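Local coordinates for protein pectate lyase 1 (Juniperus ashei, PDB 1PXZ) that has low pectate lyase activity, cleaving (1->4)-alpha-D-galacturonan by elimination with calcium as cofactor, and is a major cedar pollen allergen, at residues Lys90-Arg95 with His119-His124; Ala161-Asn166 with Ile185-Asn190; Gly174-Thr179 with Asn190-His195. All coordinates share one frame; numbering follows the deposited sequence.

Interaction 1 of 3, residues Lys90-Arg95 with His119-His124; sequences KTIDGR and HSLHIH
His-119 pairs with Asp-93 as in a parallel sheet: its N donates to Ile-92 O at 2.9 Å, and its O accepts from Gly-94 N at 2.8 Å, the second bond almost straight (177°). Its side chain leaves the backbone with CG anti to N (chi1 170°) and lies alongside that of Asp-93, both pointing the same way from one face of the sheet. The imidazole presents its edge to two neighbours, Asp-93 OD1 and Arg-95 CD, the latter 3.1 Å from NE2, while ND1 bonds Asp-164 OD2. The guanidinium of Arg-95 stands nearly perpendicular to this ring, held by Asp-93 side-on: NE meets OD1 and NH2 meets OD2, each at 2.9 Å. Arg-95 N reaches the same OD1 from the opposite face of the carboxylate, making an Asx turn, while OD2 is also bound by Arg-18 and Trp-69. Asp suits this place because its short carboxylate can serve backbone and side-chain donors together.

Ser-120 has left-handed helical backbone angles, which swing the chain into a bend. Its O comes within 3.3 Å of Gly-94 CA in a CH...O contact; a side chain on Gly-94 would collide with this oxygen, which is why glycine suits the place. Ser-120 OG shares a water with Gly-94 O and also bonds Val-345 N; its CB rests against Arg-95 CG. Leu-121 then turns to the interior, where CD1 meets Ile-92 CG2 at 4.0 Å, the two side chains crossing at about a right angle. Such a bend after a parallel pair, with aliphatic side chains toward the interior of the coil and polar ones on its outer face, here itself buried, is characteristic of neighbouring coils of the right-handed parallel beta-helix.

Interaction 2 of 3, residues Ala161-Asn166 with Ile185-Asn190; sequences AWIDHN and ITISNN
Trp-162, Ser-188, Asp-164 and Asn-189 form a small hydrogen-bonded network across two parallel strands whose directions differ by only 3°. Trp-162 NE1 donates to Ser-188 OG at 2.8 Å, the hydroxyl lying close to the indole plane at its edge. Ser-188 OG, placed between its own N and carbonyl carbon (chi1 55°), donates to Asp-164 OD1 at 2.7 Å, so the small hydroxyl both accepts and donates. That oxygen is gripped twice: Ser-188 arrives on the anti side, whereas Asn-189 ND2 meets the syn lone pair of OD1 at 2.7 Å. OD2 has its partner on the preceding coil, so both carboxylate oxygens of this buried Asp are satisfied.

Four backbone bonds alternate between the strands: Thr-186 N donates to Ala-161 O, Ile-163 N to Thr-186 O (2.9 Å), Ser-188 N to Ile-163 O (2.8 Å), and His-165 N to Ser-188 O. Thr-186 packs CG2 on Trp-162 CD1, leaving OG1 to bond Val-26 O and Gly-29 N.

His-165 and Asn-189 both take left-handed helical backbone angles. Asn-189 CB sits over the centre of the His-165 imidazole, 3.4 Å from the centroid in a CH-pi contact, with the amide almost parallel to the ring and displaced toward NE2. ND1 bonds Gly-343 O and NE2 bonds Asp-5 OD1, which would favour a protonated ring. On the interior face the aliphatic Ile-163 and Ile-187 lie side by side, pointing the same way, CD1 of the first 4.1 Å from CG1 of the second. Beyond the bends, Asn-166 and Asn-190 lie side by side with amide planes 13° apart; Asn-166 OD1 accepts from Leu-121 N and its ND2 donates to Leu-118 O. Stacked asparagines at equivalent bends are the asparagine ladder of the pectate lyase parallel beta-helix.

Interaction 3 of 3, residues Gly174-Thr179 with Asn190-His195; sequences GLIDVT and NHFFNH
Leu-175 meets His-195 and Phe-192 from the corner where its chain turns, reaching across the interior of the coil. From CB, which heads toward the opposite segment, CG is set anti to the carbonyl carbon (chi1 -65°). That places CG over the face of the His-195 imidazole, 3.6 Å from the ring centroid and 12° off the normal, a CH-pi contact in which Leu and His meet tip to tip. One branch, CD2, lies over the same face, near the ring's CD2. The other, CD1, continues the extended chain away from CA and fits into the angle between the two aromatic residues: it lies 3.8 Å from His-195 CB and 3.8 Å from Phe-192 CD2. It approaches the phenyl ring at its edge, near the ring plane, and the Leu and Phe side chains slide past each other in opposite directions. A branched aliphatic suits this corner because its branch carbon and two methyls can touch a ring face and a ring edge together.

Ile-176, next in the chain, comes to another part of the same phenyl edge. Its CD1 lies 3.6 Å from Phe-192 CE2, and the two side chains cross at about a right angle. Gly-174 CA also comes within 3.8 Å of His-195 CE1. The contact is thus carried by apolar packing and is buried throughout. Phe-222 lies almost parallel to the Phe-192 ring, while Leu-168, Val-198 and Met-199 also pack on that residue.

Beyond Ile-176 the strand alternates: Asp-177 points to the other face, where by similarity it binds calcium. Strands of two faces of one coil joined through aliphatic and aromatic side chains make up the hydrophobic core of a parallel beta-helix, here on the strand that carries the probable calcium ligand Asp-177.

Interactions 1 and 2 follow one another along the helix, centres 10 Å apart, and join through polar contacts between 119-121 and the strand end and bend at 164-166. Interactions 2 and 3, with centres 11 Å apart, share Asn-190; Asn-166 O lies 2.9 Å from His-191 N, and inside, Ile-187 CG2 packs 3.7 Å from Ile-176 CD1. Interaction 3 holds Asp-177, a calcium ligand by similarity, and Gly-174 is about 6 Å from the side chain of Arg-229, the predicted active-site residue. Interaction 2 is more distant from the calcium site, the Ile-163 side chain about 9 Å from that of Asp-177, while interaction 1 lies away from these sites.

Interaction 1 of 3, residues Lys90-Arg95 with His119-His124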
loop_
_atom_site.group_PDB
_atom_site.type_symbol
_atom_site.label_atom_id
_atom_site.label_comp_id
_atom_site.label_asym_id
_atom_site.label_seq_id
_atom_site.Cartn_x
_atom_site.Cartn_y
_atom_site.Cartn_z
ATOM N N LYS A 90 12.893 -4.222 -8.110
ATOM C CA LYS A 90 12.824 -2.871 -8.649
ATOM C C LYS A 90 12.476 -1.908 -7.512
ATOM O O LYS A 90 11.690 -2.328 -6.663
ATOM C CB LYS A 90 11.740 -2.716 -9.716
ATOM C CG LYS A 90 11.940 -3.507 -11.002
ATOM C CD LYS A 90 13.181 -3.042 -11.740
ATOM C CE LYS A 90 13.449 -3.927 -12.956
ATOM N NZ LYS A 90 13.961 -5.260 -12.481
ATOM N N THR A 91 13.014 -0.704 -7.532
ATOM C CA THR A 91 12.526 0.418 -6.735
ATOM C C THR A 91 12.053 1.481 -7.721
ATOM O O THR A 91 12.784 1.751 -8.679
ATOM C CB THR A 91 13.597 1.010 -5.815
ATOM O OG1 THR A 91 13.945 -0.024 -4.877
ATOM C CG2 THR A 91 13.068 2.215 -5.053
ATOM N N ILE A 92 10.861 2.008 -7.499
ATOM C CA ILE A 92 10.516 3.252 -8.244
ATOM C C ILE A 92 10.525 4.337 -7.184
ATOM O O ILE A 92 9.718 4.286 -6.258
ATOM C CB ILE A 92 9.207 3.085 -9.002
ATOM C CG1 ILE A 92 9.229 1.801 -9.862
ATOM C CG2 ILE A 92 8.874 4.328 -9.815
ATOM C CD1 ILE A 92 7.966 1.626 -10.701
ATOM N N ASP A 93 11.459 5.267 -7.288
ATOM C CA ASP A 93 11.756 6.238 -6.238
ATOM C C ASP A 93 11.476 7.650 -6.735
ATOM O O ASP A 93 12.261 8.184 -7.532
ATOM C CB ASP A 93 13.214 6.020 -5.803
ATOM C CG ASP A 93 13.825 7.043 -4.880
ATOM O OD1 ASP A 93 13.143 7.923 -4.311
ATOM O OD2 ASP A 93 15.067 7.032 -4.672
ATOM N N GLY A 94 10.394 8.286 -6.285
ATOM C CA GLY A 94 10.045 9.643 -6.683
ATOM C C GLY A 94 10.679 10.785 -5.929
ATOM O O GLY A 94 10.328 11.959 -6.100
ATOM N N ARG A 95 11.626 10.520 -5.022
ATOM C CA ARG A 95 12.259 11.598 -4.283
ATOM C C ARG A 95 13.040 12.486 -5.254
ATOM O O ARG A 95 13.751 11.926 -6.084
ATOM C CB ARG A 95 13.222 11.095 -3.194
ATOM C CG ARG A 95 12.416 10.464 -2.023
ATOM C CD ARG A 95 13.400 9.785 -1.068
ATOM N NE ARG A 95 14.137 8.702 -1.727
ATOM C CZ ARG A 95 15.051 7.942 -1.129
ATOM N NH1 ARG A 95 15.342 8.153 0.156
ATOM N NH2 ARG A 95 15.679 6.982 -1.802
ATOM N N HIS A 119 7.975 4.159 -3.915
ATOM C CA HIS A 119 8.171 5.188 -2.919
ATOM C C HIS A 119 8.110 6.601 -3.502
ATOM O O HIS A 119 8.726 6.862 -4.536
ATOM C CB HIS A 119 9.535 4.946 -2.295
ATOM C CG HIS A 119 10.085 5.999 -1.400
ATOM N ND1 HIS A 119 9.787 6.052 -0.050
ATOM C CD2 HIS A 119 10.945 7.019 -1.639
ATOM C CE1 HIS A 119 10.433 7.087 0.495
ATOM N NE2 HIS A 119 11.136 7.691 -0.453
ATOM N N SER A 120 7.400 7.452 -2.801
ATOM C CA SER A 120 7.293 8.891 -3.037
ATOM C C SER A 120 6.767 9.249 -4.422
ATOM O O SER A 120 7.245 10.181 -5.090
ATOM C CB SER A 120 8.653 9.536 -2.745
ATOM O OG SER A 120 8.517 10.936 -2.580
ATOM N N LEU A 121 5.728 8.523 -4.810
ATOM C CA LEU A 121 4.986 8.786 -6.032
ATOM C C LEU A 121 3.621 9.404 -5.744
ATOM O O LEU A 121 2.947 9.111 -4.752
ATOM C CB LEU A 121 4.735 7.501 -6.827
ATOM C CG LEU A 121 5.957 6.635 -7.122
ATOM C CD1 LEU A 121 5.554 5.304 -7.738
ATOM C CD2 LEU A 121 6.918 7.437 -8.008
ATOM N N HIS A 122 3.197 10.262 -6.677
ATOM C CA HIS A 122 1.788 10.664 -6.660
ATOM C C HIS A 122 1.013 9.765 -7.617
ATOM O O HIS A 122 1.428 9.679 -8.791
ATOM C CB HIS A 122 1.609 12.091 -7.129
ATOM C CG HIS A 122 2.371 13.149 -6.408
ATOM N ND1 HIS A 122 1.746 13.931 -5.448
ATOM C CD2 HIS A 122 3.651 13.584 -6.500
ATOM C CE1 HIS A 122 2.626 14.798 -4.971
ATOM N NE2 HIS A 122 3.784 14.613 -5.585
ATOM N N ILE A 123 -0.056 9.107 -7.229
ATOM C CA ILE A 123 -0.837 8.343 -8.214
ATOM C C ILE A 123 -2.289 8.755 -8.058
ATOM O O ILE A 123 -2.817 8.650 -6.955
ATOM C CB ILE A 123 -0.686 6.824 -8.078
ATOM C CG1 ILE A 123 0.770 6.388 -7.957
ATOM C CG2 ILE A 123 -1.385 6.114 -9.226
ATOM C CD1 ILE A 123 1.008 4.914 -7.711
ATOM N N HIS A 124 -2.900 9.241 -9.133
ATOM C CA HIS A 124 -4.306 9.623 -9.055
ATOM C C HIS A 124 -4.934 9.611 -10.444
ATOM O O HIS A 124 -4.183 9.669 -11.419
ATOM C CB HIS A 124 -4.432 11.010 -8.427
ATOM C CG HIS A 124 -3.585 12.014 -9.135
ATOM N ND1 HIS A 124 -3.969 12.519 -10.364
ATOM C CD2 HIS A 124 -2.411 12.605 -8.823
ATOM C CE1 HIS A 124 -3.063 13.384 -10.777
ATOM N NE2 HIS A 124 -2.112 13.449 -9.865
HETATM O O HOH W 1 8.869 13.496 -4.212
#

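Interaction 2 of 3, residues Ala161-Asn166 with Ile185-Asn190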
loop_
_atom_site.group_PDB
_atom_site.type_symbol
_atom_site.label_atom_id
_atom_site.label_comp_id
_atom_site.label_asym_id
_atom_site.label_seq_id
_atom_site.Cartn_x
_atom_site.Cartn_y
_atom_site.Cartn_z
ATOM N N ALA A 161 7.029 -6.834 -0.584
ATOM C CA ALA A 161 6.847 -5.563 -1.287
ATOM C C ALA A 161 6.595 -4.457 -0.274
ATOM O O ALA A 161 6.083 -4.734 0.820
ATOM C CB ALA A 161 5.703 -5.659 -2.289
ATOM N N TRP A 162 6.967 -3.234 -0.627
ATOM C CA TRP A 162 6.897 -2.120 0.317
ATOM C C TRP A 162 6.327 -0.915 -0.437
ATOM O O TRP A 162 6.959 -0.480 -1.397
ATOM C CB TRP A 162 8.278 -1.840 0.875
ATOM C CG TRP A 162 8.395 -0.808 1.946
ATOM C CD1 TRP A 162 7.403 -0.337 2.779
ATOM C CD2 TRP A 162 9.591 -0.118 2.308
ATOM N NE1 TRP A 162 7.941 0.614 3.630
ATOM C CE2 TRP A 162 9.279 0.764 3.356
ATOM C CE3 TRP A 162 10.909 -0.175 1.814
ATOM C CZ2 TRP A 162 10.241 1.592 3.935
ATOM C CZ3 TRP A 162 11.859 0.654 2.402
ATOM C CH2 TRP A 162 11.530 1.521 3.442
ATOM N N ILE A 163 5.175 -0.459 0.019
ATOM C CA ILE A 163 4.546 0.734 -0.581
ATOM C C ILE A 163 4.663 1.871 0.422
ATOM O O ILE A 163 3.981 1.807 1.452
ATOM C CB ILE A 163 3.108 0.381 -0.951
ATOM C CG1 ILE A 163 3.057 -0.796 -1.958
ATOM C CG2 ILE A 163 2.314 1.573 -1.474
ATOM C CD1 ILE A 163 1.630 -1.317 -2.007
ATOM N N ASP A 164 5.504 2.871 0.151
ATOM C CA ASP A 164 5.915 3.820 1.178
ATOM C C ASP A 164 5.927 5.266 0.710
ATOM O O ASP A 164 6.483 5.555 -0.359
ATOM C CB ASP A 164 7.339 3.442 1.630
ATOM C CG ASP A 164 7.874 4.259 2.775
ATOM O OD1 ASP A 164 7.361 4.194 3.919
ATOM O OD2 ASP A 164 8.845 4.998 2.519
ATOM N N HIS A 165 5.351 6.152 1.528
ATOM C CA HIS A 165 5.369 7.580 1.245
ATOM C C HIS A 165 4.791 7.924 -0.122
ATOM O O HIS A 165 5.299 8.855 -0.764
ATOM C CB HIS A 165 6.815 8.098 1.350
ATOM C CG HIS A 165 7.214 8.517 2.746
ATOM N ND1 HIS A 165 6.658 9.591 3.392
ATOM C CD2 HIS A 165 8.108 8.002 3.620
ATOM C CE1 HIS A 165 7.192 9.733 4.600
ATOM N NE2 HIS A 165 8.090 8.767 4.774
ATOM N N ASN A 166 3.745 7.249 -0.576
ATOM C CA ASN A 166 3.049 7.716 -1.779
ATOM C C ASN A 166 1.846 8.561 -1.432
ATOM O O ASN A 166 1.284 8.411 -0.353
ATOM C CB ASN A 166 2.585 6.517 -2.606
ATOM C CG ASN A 166 3.822 5.673 -2.911
ATOM O OD1 ASN A 166 4.660 6.125 -3.692
ATOM N ND2 ASN A 166 3.934 4.520 -2.291
ATOM N N ILE A 185 4.185 -7.947 3.122
ATOM C CA ILE A 185 4.016 -6.595 2.573
ATOM C C ILE A 185 3.841 -5.561 3.657
ATOM O O ILE A 185 3.143 -5.746 4.645
ATOM C CB ILE A 185 2.801 -6.612 1.626
ATOM C CG1 ILE A 185 3.141 -7.483 0.389
ATOM C CG2 ILE A 185 2.313 -5.242 1.209
ATOM C CD1 ILE A 185 1.884 -7.923 -0.323
ATOM N N THR A 186 4.499 -4.416 3.465
ATOM C CA THR A 186 4.287 -3.287 4.357
ATOM C C THR A 186 3.747 -2.130 3.528
ATOM O O THR A 186 4.262 -1.858 2.448
ATOM C CB THR A 186 5.590 -2.863 5.056
ATOM O OG1 THR A 186 5.921 -3.868 6.036
ATOM C CG2 THR A 186 5.494 -1.548 5.819
ATOM N N ILE A 187 2.730 -1.491 4.072
ATOM C CA ILE A 187 2.151 -0.305 3.424
ATOM C C ILE A 187 2.290 0.811 4.432
ATOM O O ILE A 187 1.575 0.811 5.445
ATOM C CB ILE A 187 0.705 -0.614 3.049
ATOM C CG1 ILE A 187 0.610 -1.723 1.979
ATOM C CG2 ILE A 187 -0.060 0.638 2.644
ATOM C CD1 ILE A 187 -0.760 -2.379 1.907
ATOM N N SER A 188 3.195 1.749 4.184
ATOM C CA SER A 188 3.572 2.673 5.253
ATOM C C SER A 188 3.718 4.117 4.784
ATOM O O SER A 188 4.094 4.329 3.628
ATOM C CB SER A 188 4.916 2.228 5.874
ATOM O OG SER A 188 5.930 2.105 4.880
ATOM N N ASN A 189 3.450 5.077 5.673
ATOM C CA ASN A 189 3.762 6.475 5.410
ATOM C C ASN A 189 3.028 7.010 4.180
ATOM O O ASN A 189 3.498 8.024 3.658
ATOM C CB ASN A 189 5.271 6.666 5.170
ATOM C CG ASN A 189 6.116 6.417 6.408
ATOM O OD1 ASN A 189 5.848 7.000 7.459
ATOM N ND2 ASN A 189 7.150 5.571 6.280
ATOM N N ASN A 190 1.958 6.391 3.720
ATOM C CA ASN A 190 1.239 6.908 2.560
ATOM C C ASN A 190 0.150 7.910 2.947
ATOM O O ASN A 190 -0.297 7.881 4.089
ATOM C CB ASN A 190 0.534 5.769 1.832
ATOM C CG ASN A 190 1.525 4.689 1.409
ATOM O OD1 ASN A 190 1.532 3.584 1.966
ATOM N ND2 ASN A 190 2.334 5.036 0.422
#

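Interaction 3 of 3, residues Gly174-Thr179 with Asn190-His195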
loop_
_atom_site.group_PDB
_atom_site.type_symbol
_atom_site.label_atom_id
_atom_site.label_comp_id
_atom_site.label_asym_id
_atom_site.label_seq_id
_atom_site.Cartn_x
_atom_site.Cartn_y
_atom_site.Cartn_z
ATOM N N GLY A 174 -9.918 0.924 -6.807
ATOM C CA GLY A 174 -9.227 0.992 -5.523
ATOM C C GLY A 174 -7.924 1.763 -5.559
ATOM O O GLY A 174 -7.393 2.132 -6.606
ATOM N N LEU A 175 -7.354 2.027 -4.374
ATOM C CA LEU A 175 -6.026 2.616 -4.341
ATOM C C LEU A 175 -4.996 1.506 -4.213
ATOM O O LEU A 175 -3.997 1.514 -4.925
ATOM C CB LEU A 175 -5.905 3.651 -3.223
ATOM C CG LEU A 175 -6.811 4.879 -3.444
ATOM C CD1 LEU A 175 -6.663 5.848 -2.280
ATOM C CD2 LEU A 175 -6.478 5.550 -4.769
ATOM N N ILE A 176 -5.191 0.535 -3.323
ATOM C CA ILE A 176 -4.240 -0.578 -3.255
ATOM C C ILE A 176 -5.021 -1.881 -3.251
ATOM O O ILE A 176 -5.929 -2.036 -2.421
ATOM C CB ILE A 176 -3.372 -0.476 -2.001
ATOM C CG1 ILE A 176 -2.446 0.743 -2.015
ATOM C CG2 ILE A 176 -2.575 -1.760 -1.773
ATOM C CD1 ILE A 176 -1.663 0.895 -0.725
ATOM N N ASP A 177 -4.724 -2.796 -4.157
ATOM C CA ASP A 177 -5.431 -4.086 -4.196
ATOM C C ASP A 177 -4.405 -5.184 -3.989
ATOM O O ASP A 177 -3.426 -5.263 -4.737
ATOM C CB ASP A 177 -6.164 -4.179 -5.519
ATOM C CG ASP A 177 -7.430 -4.982 -5.619
ATOM O OD1 ASP A 177 -8.534 -4.449 -5.366
ATOM O OD2 ASP A 177 -7.363 -6.182 -5.976
ATOM N N VAL A 178 -4.577 -6.025 -2.970
ATOM C CA VAL A 178 -3.606 -7.090 -2.693
ATOM C C VAL A 178 -4.350 -8.410 -2.735
ATOM O O VAL A 178 -5.312 -8.587 -1.985
ATOM C CB VAL A 178 -2.937 -6.860 -1.338
ATOM C CG1 VAL A 178 -1.937 -7.964 -0.998
ATOM C CG2 VAL A 178 -2.230 -5.512 -1.313
ATOM N N THR A 179 -3.995 -9.324 -3.619
ATOM C CA THR A 179 -4.732 -10.544 -3.835
ATOM C C THR A 179 -3.845 -11.737 -4.182
ATOM O O THR A 179 -2.653 -11.608 -4.442
ATOM C CB THR A 179 -5.707 -10.429 -5.035
ATOM O OG1 THR A 179 -4.917 -10.209 -6.215
ATOM C CG2 THR A 179 -6.651 -9.252 -4.930
ATOM N N ASN A 190 1.958 6.391 3.720
ATOM C CA ASN A 190 1.239 6.908 2.560
ATOM C C ASN A 190 0.150 7.910 2.947
ATOM O O ASN A 190 -0.297 7.881 4.089
ATOM C CB ASN A 190 0.534 5.769 1.832
ATOM C CG ASN A 190 1.525 4.689 1.409
ATOM O OD1 ASN A 190 1.532 3.584 1.966
ATOM N ND2 ASN A 190 2.334 5.036 0.422
ATOM N N HIS A 191 -0.279 8.747 2.007
ATOM C CA HIS A 191 -1.432 9.626 2.259
ATOM C C HIS A 191 -2.543 9.180 1.315
ATOM O O HIS A 191 -2.331 9.278 0.108
ATOM C CB HIS A 191 -1.059 11.084 2.074
ATOM C CG HIS A 191 -2.161 12.063 2.340
ATOM N ND1 HIS A 191 -2.131 13.365 1.869
ATOM C CD2 HIS A 191 -3.325 11.930 3.032
ATOM C CE1 HIS A 191 -3.235 13.990 2.256
ATOM N NE2 HIS A 191 -3.979 13.146 2.969
ATOM N N PHE A 192 -3.641 8.655 1.829
ATOM C CA PHE A 192 -4.780 8.225 1.021
ATOM C C PHE A 192 -5.880 9.266 1.145
ATOM O O PHE A 192 -6.240 9.592 2.291
ATOM C CB PHE A 192 -5.333 6.880 1.490
ATOM C CG PHE A 192 -4.362 5.726 1.516
ATOM C CD1 PHE A 192 -3.582 5.531 2.653
ATOM C CD2 PHE A 192 -4.235 4.874 0.438
ATOM C CE1 PHE A 192 -2.679 4.484 2.707
ATOM C CE2 PHE A 192 -3.343 3.810 0.485
ATOM C CZ PHE A 192 -2.568 3.629 1.620
ATOM N N PHE A 193 -6.425 9.787 0.045
ATOM C CA PHE A 193 -7.418 10.859 0.222
ATOM C C PHE A 193 -8.321 10.994 -1.009
ATOM O O PHE A 193 -7.988 10.498 -2.086
ATOM C CB PHE A 193 -6.741 12.185 0.570
ATOM C CG PHE A 193 -5.829 12.743 -0.527
ATOM C CD1 PHE A 193 -4.519 12.308 -0.646
ATOM C CD2 PHE A 193 -6.286 13.707 -1.412
ATOM C CE1 PHE A 193 -3.698 12.838 -1.615
ATOM C CE2 PHE A 193 -5.470 14.232 -2.416
ATOM C CZ PHE A 193 -4.165 13.778 -2.519
ATOM N N ASN A 194 -9.455 11.668 -0.789
ATOM C CA ASN A 194 -10.412 11.944 -1.865
ATOM C C ASN A 194 -10.713 10.714 -2.684
ATOM O O ASN A 194 -10.544 10.701 -3.911
ATOM C CB ASN A 194 -9.870 13.062 -2.772
ATOM C CG ASN A 194 -9.766 14.393 -2.045
ATOM O OD1 ASN A 194 -10.169 14.576 -0.886
ATOM N ND2 ASN A 194 -9.201 15.369 -2.768
ATOM N N HIS A 195 -11.157 9.642 -2.034
ATOM C CA HIS A 195 -11.310 8.364 -2.712
ATOM C C HIS A 195 -12.252 7.468 -1.912
ATOM O O HIS A 195 -12.073 7.458 -0.692
ATOM C CB HIS A 195 -9.936 7.664 -2.868
ATOM C CG HIS A 195 -10.074 6.435 -3.701
ATOM N ND1 HIS A 195 -10.298 5.167 -3.185
ATOM C CD2 HIS A 195 -10.057 6.301 -5.054
ATOM C CE1 HIS A 195 -10.405 4.306 -4.192
ATOM N NE2 HIS A 195 -10.260 4.976 -5.326
#